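Local atomic coordinates of beta2-microglobulin (Anolis carolinensis, PDB entry 7CPO), a protein that forms the light chain of the MHC class I complex, pairing with a heavy chain that probably displays peptides to T cells. Residues 3-8 / 82-87; 35-40 / 62-67; 18-23 / 69-74; 23-28 / 78-83. All blocks are in the same frame, centred on the assembly; numbering follows the deposited sequence.

Interaction 1. Residues 3-8 / 82-87; sequences KAPSVQ and VEHITL
CG of His-84 stands anti to its backbone N (chi1 -173°), which sets the imidazole beside Lys-3 O and Pro-5, and Thr-86 keeps OG1 in the crowded position between backbone N and carbonyl carbon (chi1 62°), so that hydroxyl and ring meet. His-84 ND1 and Thr-86 OG1 are 2.9 Å apart in a nearly straight hydrogen bond; the oxygen lies in the ring plane, at the edge, and either atom could donate. Thr-86 OG1 comes to 3.1 Å from Ala-4 CA, while Pro-5 CD approaches His-84 ND1 obliquely, at 3.5 Å. Lys-3 O lies 3.2 Å from His-84 CE1, also obliquely. In this immunoglobulin C1-set domain the two segments lead into and out of strands of opposite sheets of the beta sandwich, meeting at one end of it. A type I turn from His-84 to Leu-87 is closed by Leu-87 N to His-84 O at 2.7 Å. Deeper in, the contact becomes purely apolar: Pro-5 CG slides past Val-82 CG1 at 3.9 Å, and Val-7 and Val-82 meet tip to tip, Val-7 CG1 to Val-82 CG2 at 3.9 Å. NE2 of His-84 is hydrogen-bonded to Pro-32 O, so that with Thr-86 on ND1 both ring nitrogens have partners; Phe-30 meets the ring edge-to-face. An alanine in place of His-84 would remove the imidazole and both its hydrogen bonds, and would probably loosen the seating of Pro-5 and the hold on the Thr-86 hydroxyl. Leu-87 CD1 meets Pro-5 CG tip to tip from the end of the turn.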
loop_
_atom_site.group_PDB
_atom_site.type_symbol
_atom_site.label_atom_id
_atom_site.label_comp_id
_atom_site.label_asym_id
_atom_site.label_seq_id
_atom_site.Cartn_x
_atom_site.Cartn_y
_atom_site.Cartn_z
ATOM N N LYS B 3 7.338 -1.107 -14.962
ATOM C CA LYS B 3 5.966 -0.633 -14.910
ATOM C C LYS B 3 5.952 0.822 -14.477
ATOM O O LYS B 3 6.672 1.216 -13.557
ATOM C CB LYS B 3 5.120 -1.494 -13.963
ATOM C CG LYS B 3 4.942 -2.921 -14.459
ATOM C CD LYS B 3 4.645 -3.894 -13.328
ATOM C CE LYS B 3 4.749 -5.343 -13.778
ATOM N NZ LYS B 3 3.836 -6.223 -12.993
ATOM N N ALA B 4 5.149 1.610 -15.151
ATOM C CA ALA B 4 5.119 3.034 -14.902
ATOM C C ALA B 4 4.188 3.346 -13.736
ATOM O O ALA B 4 3.241 2.605 -13.475
ATOM C CB ALA B 4 4.658 3.785 -16.147
ATOM N N PRO B 5 4.449 4.426 -13.011
ATOM C CA PRO B 5 3.577 4.780 -11.887
ATOM C C PRO B 5 2.210 5.288 -12.329
ATOM O O PRO B 5 2.092 6.066 -13.275
ATOM C CB PRO B 5 4.371 5.876 -11.159
ATOM C CG PRO B 5 5.380 6.351 -12.132
ATOM C CD PRO B 5 5.726 5.157 -12.960
ATOM N N SER B 6 1.173 4.825 -11.627
ATOM C CA SER B 6 -0.125 5.492 -11.598
ATOM C C SER B 6 -0.125 6.459 -10.420
ATOM O O SER B 6 0.170 6.061 -9.285
ATOM C CB SER B 6 -1.262 4.486 -11.436
ATOM O OG SER B 6 -1.343 3.642 -12.568
ATOM N N VAL B 7 -0.448 7.722 -10.686
ATOM C CA VAL B 7 -0.214 8.806 -9.743
ATOM C C VAL B 7 -1.516 9.565 -9.516
ATOM O O VAL B 7 -2.379 9.625 -10.394
ATOM C CB VAL B 7 0.913 9.731 -10.263
ATOM C CG1 VAL B 7 1.158 10.946 -9.330
ATOM C CG2 VAL B 7 2.180 8.927 -10.439
ATOM N N GLN B 8 -1.665 10.127 -8.317
ATOM C CA GLN B 8 -2.860 10.869 -7.947
ATOM C C GLN B 8 -2.480 11.918 -6.911
ATOM O O GLN B 8 -1.700 11.641 -5.997
ATOM C CB GLN B 8 -3.932 9.923 -7.407
ATOM C CG GLN B 8 -5.201 10.569 -6.934
ATOM C CD GLN B 8 -6.395 9.648 -7.107
ATOM O OE1 GLN B 8 -6.847 9.412 -8.228
ATOM N NE2 GLN B 8 -6.907 9.114 -5.997
ATOM N N VAL B 82 6.893 13.590 -10.575
ATOM C CA VAL B 82 7.260 12.183 -10.434
ATOM C C VAL B 82 8.334 11.852 -11.464
ATOM O O VAL B 82 8.134 12.064 -12.666
ATOM C CB VAL B 82 6.040 11.265 -10.622
ATOM C CG1 VAL B 82 6.463 9.791 -10.573
ATOM C CG2 VAL B 82 4.960 11.580 -9.591
ATOM N N GLU B 83 9.460 11.318 -10.997
ATOM C CA GLU B 83 10.520 10.814 -11.862
ATOM C C GLU B 83 10.691 9.315 -11.642
ATOM O O GLU B 83 10.725 8.854 -10.494
ATOM C CB GLU B 83 11.837 11.532 -11.587
ATOM C CG GLU B 83 11.703 13.023 -11.534
ATOM C CD GLU B 83 12.883 13.658 -10.854
ATOM O OE1 GLU B 83 12.728 14.195 -9.735
ATOM O OE2 GLU B 83 13.980 13.589 -11.433
ATOM N N HIS B 84 10.811 8.561 -12.736
ATOM C CA HIS B 84 10.902 7.106 -12.657
ATOM C C HIS B 84 11.538 6.567 -13.929
ATOM O O HIS B 84 11.435 7.172 -14.996
ATOM C CB HIS B 84 9.525 6.465 -12.444
ATOM C CG HIS B 84 9.575 4.989 -12.196
ATOM N ND1 HIS B 84 9.055 4.068 -13.079
ATOM C CD2 HIS B 84 10.086 4.275 -11.167
ATOM C CE1 HIS B 84 9.240 2.850 -12.602
ATOM N NE2 HIS B 84 9.859 2.948 -11.441
ATOM N N ILE B 85 12.155 5.387 -13.801
ATOM C CA ILE B 85 12.895 4.763 -14.901
ATOM C C ILE B 85 12.035 4.587 -16.147
ATOM O O ILE B 85 12.558 4.574 -17.268
ATOM C CB ILE B 85 13.468 3.411 -14.434
ATOM C CG1 ILE B 85 14.400 2.817 -15.487
ATOM C CG2 ILE B 85 12.351 2.454 -14.117
ATOM C CD1 ILE B 85 15.838 3.117 -15.229
ATOM N N THR B 86 10.721 4.430 -15.984
ATOM C CA THR B 86 9.810 4.296 -17.115
ATOM C C THR B 86 9.381 5.633 -17.701
ATOM O O THR B 86 8.709 5.649 -18.736
ATOM C CB THR B 86 8.558 3.528 -16.697
ATOM O OG1 THR B 86 7.866 4.265 -15.672
ATOM C CG2 THR B 86 8.935 2.143 -16.186
ATOM N N LEU B 87 9.727 6.744 -17.060
ATOM C CA LEU B 87 9.291 8.061 -17.510
ATOM C C LEU B 87 10.477 8.798 -18.114
ATOM O O LEU B 87 11.335 9.305 -17.372
ATOM C CB LEU B 87 8.692 8.864 -16.350
ATOM C CG LEU B 87 7.477 8.223 -15.679
ATOM C CD1 LEU B 87 6.870 9.168 -14.643
ATOM C CD2 LEU B 87 6.452 7.801 -16.719
#

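Interaction 2. Residues 35-40 / 62-67; sequences INITLL and FERLVY
The tight half of this contact is built round Val-66, whose two methyls are met by different residues of strand 36-40. CG2 lies beside the backbone N and takes Ile-37, with Ile-37 CG2 at 3.5 Å from Val-66 CG2 in an oblique crossing. CG1, anti to the backbone N (chi1 -177°), slides past Leu-39, and Leu-39 CD1 comes to 3.2 Å from Val-66 CG1. The other branch of Leu-39 lies against main chain, CD2 being 3.5 Å from Tyr-67 C. Toward Arg-64 the packing thins to an aliphatic touch, Ile-37 CD1 to Arg-64 CG at 3.8 Å; beyond CG the arginine bends at chi2 and chi3, and NH1 is spent on Ser-52 O. Asn-36 and Thr-38, both partly exposed, turn away. An alanine in place of Ile-37 would lose everything beyond CB, including the CG2 and CD1 that touch Val-66 and Arg-64, and would probably leave Val-66, Cys-25 and Cys-80 less closely packed. The strand axes run in much the same direction, 24° apart and 7.6 Å at closest approach, which is the face-to-face packing of two sheets in an immunoglobulin beta sandwich.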
loop_
_atom_site.group_PDB
_atom_site.type_symbol
_atom_site.label_atom_id
_atom_site.label_comp_id
_atom_site.label_asym_id
_atom_site.label_seq_id
_atom_site.Cartn_x
_atom_site.Cartn_y
_atom_site.Cartn_z
ATOM N N ILE B 35 12.012 5.720 -7.037
ATOM C CA ILE B 35 11.113 6.734 -7.568
ATOM C C ILE B 35 11.340 8.014 -6.778
ATOM O O ILE B 35 11.605 7.981 -5.572
ATOM C CB ILE B 35 9.640 6.263 -7.508
ATOM C CG1 ILE B 35 8.754 7.080 -8.460
ATOM C CG2 ILE B 35 9.112 6.318 -6.077
ATOM C CD1 ILE B 35 7.308 6.556 -8.578
ATOM N N ASN B 36 11.254 9.144 -7.467
ATOM C CA ASN B 36 11.405 10.433 -6.816
ATOM C C ASN B 36 10.135 11.243 -7.023
ATOM O O ASN B 36 9.679 11.421 -8.157
ATOM C CB ASN B 36 12.631 11.181 -7.331
ATOM C CG ASN B 36 12.882 12.449 -6.546
ATOM O OD1 ASN B 36 13.318 12.397 -5.393
ATOM N ND2 ASN B 36 12.597 13.599 -7.156
ATOM N N ILE B 37 9.572 11.726 -5.918
ATOM C CA ILE B 37 8.281 12.393 -5.889
ATOM C C ILE B 37 8.471 13.700 -5.142
ATOM O O ILE B 37 8.834 13.691 -3.962
ATOM C CB ILE B 37 7.214 11.530 -5.204
ATOM C CG1 ILE B 37 6.986 10.258 -6.019
ATOM C CG2 ILE B 37 5.936 12.317 -5.039
ATOM C CD1 ILE B 37 6.568 9.078 -5.207
ATOM N N THR B 38 8.233 14.816 -5.827
ATOM C CA THR B 38 8.476 16.146 -5.281
ATOM C C THR B 38 7.179 16.938 -5.301
ATOM O O THR B 38 6.562 17.096 -6.360
ATOM C CB THR B 38 9.559 16.880 -6.076
ATOM O OG1 THR B 38 10.784 16.145 -6.009
ATOM C CG2 THR B 38 9.785 18.263 -5.498
ATOM N N LEU B 39 6.766 17.420 -4.129
ATOM C CA LEU B 39 5.609 18.298 -4.011
ATOM C C LEU B 39 5.994 19.706 -4.419
ATOM O O LEU B 39 6.976 20.256 -3.912
ATOM C CB LEU B 39 5.088 18.322 -2.579
ATOM C CG LEU B 39 4.244 17.153 -2.108
ATOM C CD1 LEU B 39 4.745 15.849 -2.731
ATOM C CD2 LEU B 39 4.276 17.123 -0.592
ATOM N N LEU B 40 5.208 20.300 -5.312
ATOM C CA LEU B 40 5.476 21.639 -5.819
ATOM C C LEU B 40 4.335 22.575 -5.463
ATOM O O LEU B 40 3.158 22.212 -5.578
ATOM C CB LEU B 40 5.677 21.639 -7.330
ATOM C CG LEU B 40 6.781 20.724 -7.844
ATOM C CD1 LEU B 40 6.698 20.611 -9.360
ATOM C CD2 LEU B 40 8.137 21.246 -7.398
ATOM N N PHE B 62 4.928 -1.498 -6.347
ATOM C CA PHE B 62 5.241 -0.669 -5.198
ATOM C C PHE B 62 4.264 0.492 -5.030
ATOM O O PHE B 62 3.554 0.874 -5.958
ATOM C CB PHE B 62 6.660 -0.161 -5.351
ATOM C CG PHE B 62 7.677 -1.253 -5.258
ATOM C CD1 PHE B 62 8.118 -1.692 -4.014
ATOM C CD2 PHE B 62 8.170 -1.865 -6.406
ATOM C CE1 PHE B 62 9.055 -2.713 -3.912
ATOM C CE2 PHE B 62 9.097 -2.886 -6.318
ATOM C CZ PHE B 62 9.544 -3.315 -5.064
ATOM N N GLU B 63 4.220 1.028 -3.805
ATOM C CA GLU B 63 3.391 2.177 -3.452
ATOM C C GLU B 63 4.207 3.138 -2.596
ATOM O O GLU B 63 5.062 2.720 -1.810
ATOM C CB GLU B 63 2.126 1.797 -2.661
ATOM C CG GLU B 63 1.518 0.465 -3.007
ATOM C CD GLU B 63 0.502 0.001 -1.970
ATOM O OE1 GLU B 63 0.776 0.144 -0.751
ATOM O OE2 GLU B 63 -0.574 -0.497 -2.378
ATOM N N ARG B 64 3.906 4.432 -2.731
ATOM C CA ARG B 64 4.619 5.477 -2.005
ATOM C C ARG B 64 3.725 6.700 -1.878
ATOM O O ARG B 64 3.167 7.174 -2.876
ATOM C CB ARG B 64 5.925 5.848 -2.714
ATOM C CG ARG B 64 6.687 7.005 -2.064
ATOM C CD ARG B 64 7.486 6.531 -0.862
ATOM N NE ARG B 64 8.671 5.785 -1.273
ATOM C CZ ARG B 64 9.518 5.210 -0.430
ATOM N NH1 ARG B 64 9.311 5.292 0.877
ATOM N NH2 ARG B 64 10.577 4.562 -0.896
ATOM N N LEU B 65 3.611 7.218 -0.661
ATOM C CA LEU B 65 2.817 8.399 -0.367
ATOM C C LEU B 65 3.737 9.518 0.101
ATOM O O LEU B 65 4.669 9.285 0.876
ATOM C CB LEU B 65 1.761 8.102 0.697
ATOM C CG LEU B 65 0.926 9.313 1.116
ATOM C CD1 LEU B 65 -0.033 9.774 -0.004
ATOM C CD2 LEU B 65 0.180 8.978 2.383
ATOM N N VAL B 66 3.479 10.730 -0.392
ATOM C CA VAL B 66 4.286 11.912 -0.116
ATOM C C VAL B 66 3.330 13.045 0.199
ATOM O O VAL B 66 2.366 13.269 -0.542
ATOM C CB VAL B 66 5.186 12.280 -1.310
ATOM C CG1 VAL B 66 6.064 13.468 -0.966
ATOM C CG2 VAL B 66 6.055 11.077 -1.721
ATOM N N TYR B 67 3.569 13.750 1.298
ATOM C CA TYR B 67 2.589 14.747 1.700
ATOM C C TYR B 67 3.244 15.837 2.537
ATOM O O TYR B 67 4.377 15.702 3.011
ATOM C CB TYR B 67 1.415 14.100 2.449
ATOM C CG TYR B 67 1.810 13.387 3.718
ATOM C CD1 TYR B 67 1.757 14.030 4.947
ATOM C CD2 TYR B 67 2.233 12.068 3.691
ATOM C CE1 TYR B 67 2.131 13.381 6.120
ATOM C CE2 TYR B 67 2.604 11.404 4.862
ATOM C CZ TYR B 67 2.549 12.066 6.070
ATOM O OH TYR B 67 2.918 11.408 7.226
#

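Interaction 3. Residues 18-23 / 69-74; sequences GKENTF and KVIPDG
This is an antiparallel backbone pairing at the extremity of one sheet, where strand 21-30 begins and strand 62-70 ends, continued by loop contacts beyond them. Asn-21 and Val-70 form the hydrogen-bonded pair. Asn-21 N gives to Val-70 O at 2.8 Å, almost exactly along the C=O axis (178°), whereas the return bond, Val-70 N to Asn-21 O at 3.0 Å, has its donor 35° out of the carbonyl plane. Thr-22 and Lys-69 follow as the non-hydrogen-bonded pair, and Lys-69 CA also directs a CA-H...O contact at Asn-21 O. Past the strands a third backbone bond, Gly-18 N to Pro-72 O at 2.8 Å, ties the loops together; Gly-18 has a positive phi of 76°, a value that suits glycine. Around it Ile-71 CG2 lies 3.4 Å from Gly-18 C, and Pro-72 CD reaches to 3.1 Å from Lys-19 O. The extended side chain of Glu-20 crosses Lys-69 obliquely and touches its aliphatic part, OE1 to Lys-69 CD at 3.3 Å; the charged ends stay apart, though their opposite charges may still attract. Asn-21 uses its amide twice: OD1 accepts Thr-22 N at 2.7 Å, in the carbonyl plane on a lone pair, and ND2 gives to His-13 O. On the face carrying Asn-21 and Val-70, both side chains pack on Phe-11 of strand 6-11, and Val-70 also meets Phe-78. From the other face Thr-22 packs on Ser-239 of the MHC class I heavy chain, while its backbone is bonded to Arg-12, so strand 21-30 lies between the chain leaving strand 6-11 and strand 62-70.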
loop_
_atom_site.group_PDB
_atom_site.type_symbol
_atom_site.label_atom_id
_atom_site.label_comp_id
_atom_site.label_asym_id
_atom_site.label_seq_id
_atom_site.Cartn_x
_atom_site.Cartn_y
_atom_site.Cartn_z
ATOM N N GLY B 18 -6.987 30.100 3.706
ATOM C CA GLY B 18 -6.649 30.273 5.104
ATOM C C GLY B 18 -6.891 29.082 6.015
ATOM O O GLY B 18 -6.515 29.145 7.191
ATOM N N LYS B 19 -7.508 28.009 5.525
ATOM C CA LYS B 19 -7.837 26.832 6.328
ATOM C C LYS B 19 -6.832 25.724 6.029
ATOM O O LYS B 19 -6.648 25.341 4.866
ATOM C CB LYS B 19 -9.266 26.363 6.025
ATOM C CG LYS B 19 -9.805 25.191 6.850
ATOM C CD LYS B 19 -9.166 25.054 8.230
ATOM C CE LYS B 19 -10.212 24.710 9.279
ATOM N NZ LYS B 19 -10.793 23.347 9.074
ATOM N N GLU B 20 -6.190 25.202 7.071
ATOM C CA GLU B 20 -5.053 24.330 6.839
ATOM C C GLU B 20 -5.487 22.956 6.343
ATOM O O GLU B 20 -6.516 22.408 6.751
ATOM C CB GLU B 20 -4.182 24.186 8.079
ATOM C CG GLU B 20 -2.813 23.637 7.679
ATOM C CD GLU B 20 -1.875 23.385 8.829
ATOM O OE1 GLU B 20 -0.659 23.213 8.564
ATOM O OE2 GLU B 20 -2.348 23.375 9.990
ATOM N N ASN B 21 -4.669 22.406 5.457
ATOM C CA ASN B 21 -4.977 21.211 4.703
ATOM C C ASN B 21 -3.715 20.357 4.616
ATOM O O ASN B 21 -2.632 20.750 5.061
ATOM C CB ASN B 21 -5.495 21.599 3.316
ATOM C CG ASN B 21 -6.446 20.575 2.736
ATOM O OD1 ASN B 21 -6.227 19.358 2.848
ATOM N ND2 ASN B 21 -7.499 21.062 2.081
ATOM N N THR B 22 -3.852 19.171 4.039
ATOM C CA THR B 22 -2.697 18.349 3.716
ATOM C C THR B 22 -2.742 18.016 2.241
ATOM O O THR B 22 -3.764 17.543 1.736
ATOM C CB THR B 22 -2.661 17.069 4.545
ATOM O OG1 THR B 22 -2.731 17.410 5.927
ATOM C CG2 THR B 22 -1.379 16.287 4.271
ATOM N N PHE B 23 -1.640 18.281 1.560
ATOM C CA PHE B 23 -1.491 17.986 0.148
ATOM C C PHE B 23 -0.777 16.651 0.018
ATOM O O PHE B 23 0.270 16.454 0.638
ATOM C CB PHE B 23 -0.684 19.096 -0.529
ATOM C CG PHE B 23 -0.448 18.882 -1.995
ATOM C CD1 PHE B 23 -1.515 18.671 -2.861
ATOM C CD2 PHE B 23 0.837 18.921 -2.509
ATOM C CE1 PHE B 23 -1.295 18.487 -4.214
ATOM C CE2 PHE B 23 1.066 18.736 -3.862
ATOM C CZ PHE B 23 -0.004 18.521 -4.716
ATOM N N LYS B 69 1.852 19.532 5.018
ATOM C CA LYS B 69 0.830 20.463 5.454
ATOM C C LYS B 69 0.963 21.761 4.665
ATOM O O LYS B 69 2.054 22.140 4.227
ATOM C CB LYS B 69 0.940 20.727 6.957
ATOM C CG LYS B 69 0.369 19.608 7.843
ATOM C CD LYS B 69 0.096 20.089 9.279
ATOM C CE LYS B 69 1.379 20.558 9.989
ATOM N NZ LYS B 69 1.845 19.624 11.070
ATOM N N VAL B 70 -0.171 22.427 4.452
ATOM C CA VAL B 70 -0.205 23.632 3.635
ATOM C C VAL B 70 -1.493 24.376 3.946
ATOM O O VAL B 70 -2.461 23.790 4.438
ATOM C CB VAL B 70 -0.089 23.290 2.127
ATOM C CG1 VAL B 70 -1.426 22.814 1.576
ATOM C CG2 VAL B 70 0.413 24.501 1.366
ATOM N N ILE B 71 -1.498 25.677 3.686
ATOM C CA ILE B 71 -2.657 26.535 3.887
ATOM C C ILE B 71 -3.071 27.106 2.538
ATOM O O ILE B 71 -2.401 28.003 2.005
ATOM C CB ILE B 71 -2.374 27.648 4.902
ATOM C CG1 ILE B 71 -1.765 27.081 6.182
ATOM C CG2 ILE B 71 -3.646 28.399 5.227
ATOM C CD1 ILE B 71 -1.651 28.129 7.286
ATOM N N PRO B 72 -4.146 26.623 1.941
ATOM C CA PRO B 72 -4.543 27.110 0.617
ATOM C C PRO B 72 -4.923 28.593 0.598
ATOM O O PRO B 72 -5.295 29.189 1.614
ATOM C CB PRO B 72 -5.742 26.223 0.255
ATOM C CG PRO B 72 -5.547 24.959 1.070
ATOM C CD PRO B 72 -4.888 25.405 2.345
ATOM N N ASP B 73 -4.785 29.184 -0.590
ATOM C CA ASP B 73 -5.416 30.442 -0.975
ATOM C C ASP B 73 -5.626 30.392 -2.487
ATOM O O ASP B 73 -5.082 29.525 -3.177
ATOM C CB ASP B 73 -4.577 31.656 -0.560
ATOM C CG ASP B 73 -3.118 31.501 -0.921
ATOM O OD1 ASP B 73 -2.271 31.750 -0.043
ATOM O OD2 ASP B 73 -2.815 31.129 -2.077
ATOM N N GLY B 74 -6.417 31.325 -3.002
ATOM C CA GLY B 74 -6.747 31.322 -4.418
ATOM C C GLY B 74 -5.546 31.432 -5.337
ATOM O O GLY B 74 -4.418 31.647 -4.886
#

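Interaction 4. Residues 23-28 / 78-83; sequences FHCYAE and FACKVE
At the centre SG of Cys-25 is bonded to SG of Cys-80 at 2.0 Å. Both sulfurs stand anti to their backbone N, so each side chain reaches straight across, and chi3 of -63° gives the bridge a left-handed twist. Beside it CG of Phe-23 is likewise anti to the backbone N (chi1 179°), carrying the ring over to strand 78-83. There Phe-78 CB sits over one ring face in a CH-pi contact, 3.8 Å from Phe-23 CZ, while Ala-79 O lies near the ring plane, 3.4 Å from Phe-23 CE2. The Phe-78 ring itself leads away, meeting Phe-23 only obliquely with the planes at 43°. This is the canonical immunoglobulin disulfide, joining the two sheets of the sandwich near the middle of the domain. On its far side Val-82 CG2 stands 4.3 Å from Cys-25 SG. In the next shell Ile-37 packs on both cysteines, Leu-39, Met-46 and Leu-95 surround Phe-23, and Phe-11 meets the Phe-78 ring edge-to-face. Backbone bonds from Cys-25 to Val-66 and from Ala-27 to Arg-64 fix strand 23-28 in its sheet; on the outer face His-24 NE2 is hydrogen-bonded to Ser-239 N of the MHC class I heavy chain.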
loop_
_atom_site.group_PDB
_atom_site.type_symbol
_atom_site.label_atom_id
_atom_site.label_comp_id
_atom_site.label_asym_id
_atom_site.label_seq_id
_atom_site.Cartn_x
_atom_site.Cartn_y
_atom_site.Cartn_z
ATOM N N PHE B 23 -1.640 18.281 1.560
ATOM C CA PHE B 23 -1.491 17.986 0.148
ATOM C C PHE B 23 -0.777 16.651 0.018
ATOM O O PHE B 23 0.270 16.454 0.638
ATOM C CB PHE B 23 -0.684 19.096 -0.529
ATOM C CG PHE B 23 -0.448 18.882 -1.995
ATOM C CD1 PHE B 23 -1.515 18.671 -2.861
ATOM C CD2 PHE B 23 0.837 18.921 -2.509
ATOM C CE1 PHE B 23 -1.295 18.487 -4.214
ATOM C CE2 PHE B 23 1.066 18.736 -3.862
ATOM C CZ PHE B 23 -0.004 18.521 -4.716
ATOM N N HIS B 24 -1.331 15.744 -0.786
ATOM C CA HIS B 24 -0.773 14.410 -0.974
ATOM C C HIS B 24 -0.433 14.165 -2.431
ATOM O O HIS B 24 -1.157 14.596 -3.329
ATOM C CB HIS B 24 -1.742 13.301 -0.545
ATOM C CG HIS B 24 -2.311 13.467 0.829
ATOM N ND1 HIS B 24 -3.319 14.367 1.114
ATOM C CD2 HIS B 24 -2.051 12.809 1.989
ATOM C CE1 HIS B 24 -3.641 14.270 2.395
ATOM N NE2 HIS B 24 -2.887 13.333 2.949
ATOM N N CYS B 25 0.647 13.424 -2.657
ATOM C CA CYS B 25 0.931 12.824 -3.951
ATOM C C CYS B 25 1.198 11.334 -3.749
ATOM O O CYS B 25 2.029 10.947 -2.920
ATOM C CB CYS B 25 2.110 13.515 -4.639
ATOM S SG CYS B 25 2.509 12.784 -6.258
ATOM N N TYR B 26 0.488 10.499 -4.503
ATOM C CA TYR B 26 0.476 9.058 -4.280
ATOM C C TYR B 26 0.759 8.334 -5.587
ATOM O O TYR B 26 0.118 8.605 -6.606
ATOM C CB TYR B 26 -0.863 8.616 -3.697
ATOM C CG TYR B 26 -0.968 7.137 -3.466
ATOM C CD1 TYR B 26 -0.188 6.502 -2.507
ATOM C CD2 TYR B 26 -1.852 6.365 -4.208
ATOM C CE1 TYR B 26 -0.291 5.135 -2.297
ATOM C CE2 TYR B 26 -1.954 5.008 -4.008
ATOM C CZ TYR B 26 -1.169 4.397 -3.053
ATOM O OH TYR B 26 -1.272 3.040 -2.852
ATOM N N ALA B 27 1.726 7.430 -5.554
ATOM C CA ALA B 27 2.143 6.660 -6.710
ATOM C C ALA B 27 2.013 5.186 -6.382
ATOM O O ALA B 27 2.320 4.761 -5.267
ATOM C CB ALA B 27 3.584 6.968 -7.108
ATOM N N GLU B 28 1.564 4.408 -7.356
ATOM C CA GLU B 28 1.378 2.987 -7.147
ATOM C C GLU B 28 1.554 2.284 -8.483
ATOM O O GLU B 28 1.651 2.921 -9.533
ATOM C CB GLU B 28 0.009 2.695 -6.510
ATOM C CG GLU B 28 -1.207 2.892 -7.414
ATOM C CD GLU B 28 -2.461 2.255 -6.825
ATOM O OE1 GLU B 28 -2.442 1.933 -5.622
ATOM O OE2 GLU B 28 -3.468 2.079 -7.543
ATOM N N PHE B 78 -0.786 23.891 -6.753
ATOM C CA PHE B 78 -0.137 22.722 -6.175
ATOM C C PHE B 78 0.003 21.613 -7.208
ATOM O O PHE B 78 -0.932 21.334 -7.969
ATOM C CB PHE B 78 -0.928 22.211 -4.982
ATOM C CG PHE B 78 -1.076 23.223 -3.893
ATOM C CD1 PHE B 78 -0.070 23.403 -2.963
ATOM C CD2 PHE B 78 -2.214 24.013 -3.815
ATOM C CE1 PHE B 78 -0.197 24.334 -1.967
ATOM C CE2 PHE B 78 -2.353 24.944 -2.813
ATOM C CZ PHE B 78 -1.342 25.107 -1.886
ATOM N N ALA B 79 1.166 20.968 -7.215
ATOM C CA ALA B 79 1.435 19.926 -8.192
ATOM C C ALA B 79 2.475 18.956 -7.642
ATOM O O ALA B 79 3.034 19.145 -6.554
ATOM C CB ALA B 79 1.882 20.525 -9.531
ATOM N N CYS B 80 2.725 17.903 -8.417
ATOM C CA CYS B 80 3.587 16.821 -7.986
ATOM C C CYS B 80 4.449 16.397 -9.165
ATOM O O CYS B 80 3.935 16.138 -10.252
ATOM C CB CYS B 80 2.755 15.641 -7.451
ATOM S SG CYS B 80 3.721 14.137 -7.200
ATOM N N LYS B 81 5.755 16.336 -8.952
ATOM C CA LYS B 81 6.700 15.936 -9.982
ATOM C C LYS B 81 7.188 14.526 -9.675
ATOM O O LYS B 81 7.827 14.296 -8.640
ATOM C CB LYS B 81 7.865 16.922 -10.042
ATOM C CG LYS B 81 8.897 16.651 -11.122
ATOM C CD LYS B 81 10.075 17.607 -10.945
ATOM C CE LYS B 81 11.350 17.080 -11.585
ATOM N NZ LYS B 81 12.497 18.026 -11.389
ATOM N N VAL B 82 6.893 13.590 -10.575
ATOM C CA VAL B 82 7.260 12.183 -10.434
ATOM C C VAL B 82 8.334 11.852 -11.464
ATOM O O VAL B 82 8.134 12.064 -12.666
ATOM C CB VAL B 82 6.040 11.265 -10.622
ATOM C CG1 VAL B 82 6.463 9.791 -10.573
ATOM C CG2 VAL B 82 4.960 11.580 -9.591
ATOM N N GLU B 83 9.460 11.318 -10.997
ATOM C CA GLU B 83 10.520 10.814 -11.862
ATOM C C GLU B 83 10.691 9.315 -11.642
ATOM O O GLU B 83 10.725 8.854 -10.494
ATOM C CB GLU B 83 11.837 11.532 -11.587
ATOM C CG GLU B 83 11.703 13.023 -11.534
ATOM C CD GLU B 83 12.883 13.658 -10.854
ATOM O OE1 GLU B 83 12.728 14.195 -9.735
ATOM O OE2 GLU B 83 13.980 13.589 -11.433
#

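Overall arrangement
From the N terminus, segment 3-8 waits longest for its partner: interaction 1 closes at 82-87 and encloses nearly the whole domain. Segment 18-23 opens interaction 3, closed at 69-74, and 23-28 opens interaction 4, closed at 78-83; these two loops cross and share Phe-23. Interaction 2, 35-40 with 62-67, is the shortest loop and lies within all three others. Interactions 1 and 4 finish on the same strand, sharing Val-82 and Glu-83. Interactions 1, 2 and 4 join one sheet to the other, whereas interaction 3 pairs neighbouring strands of a single sheet. Interactions 1 and 3 occupy opposite sides of the chain's centre, with their centres about 26 Å apart.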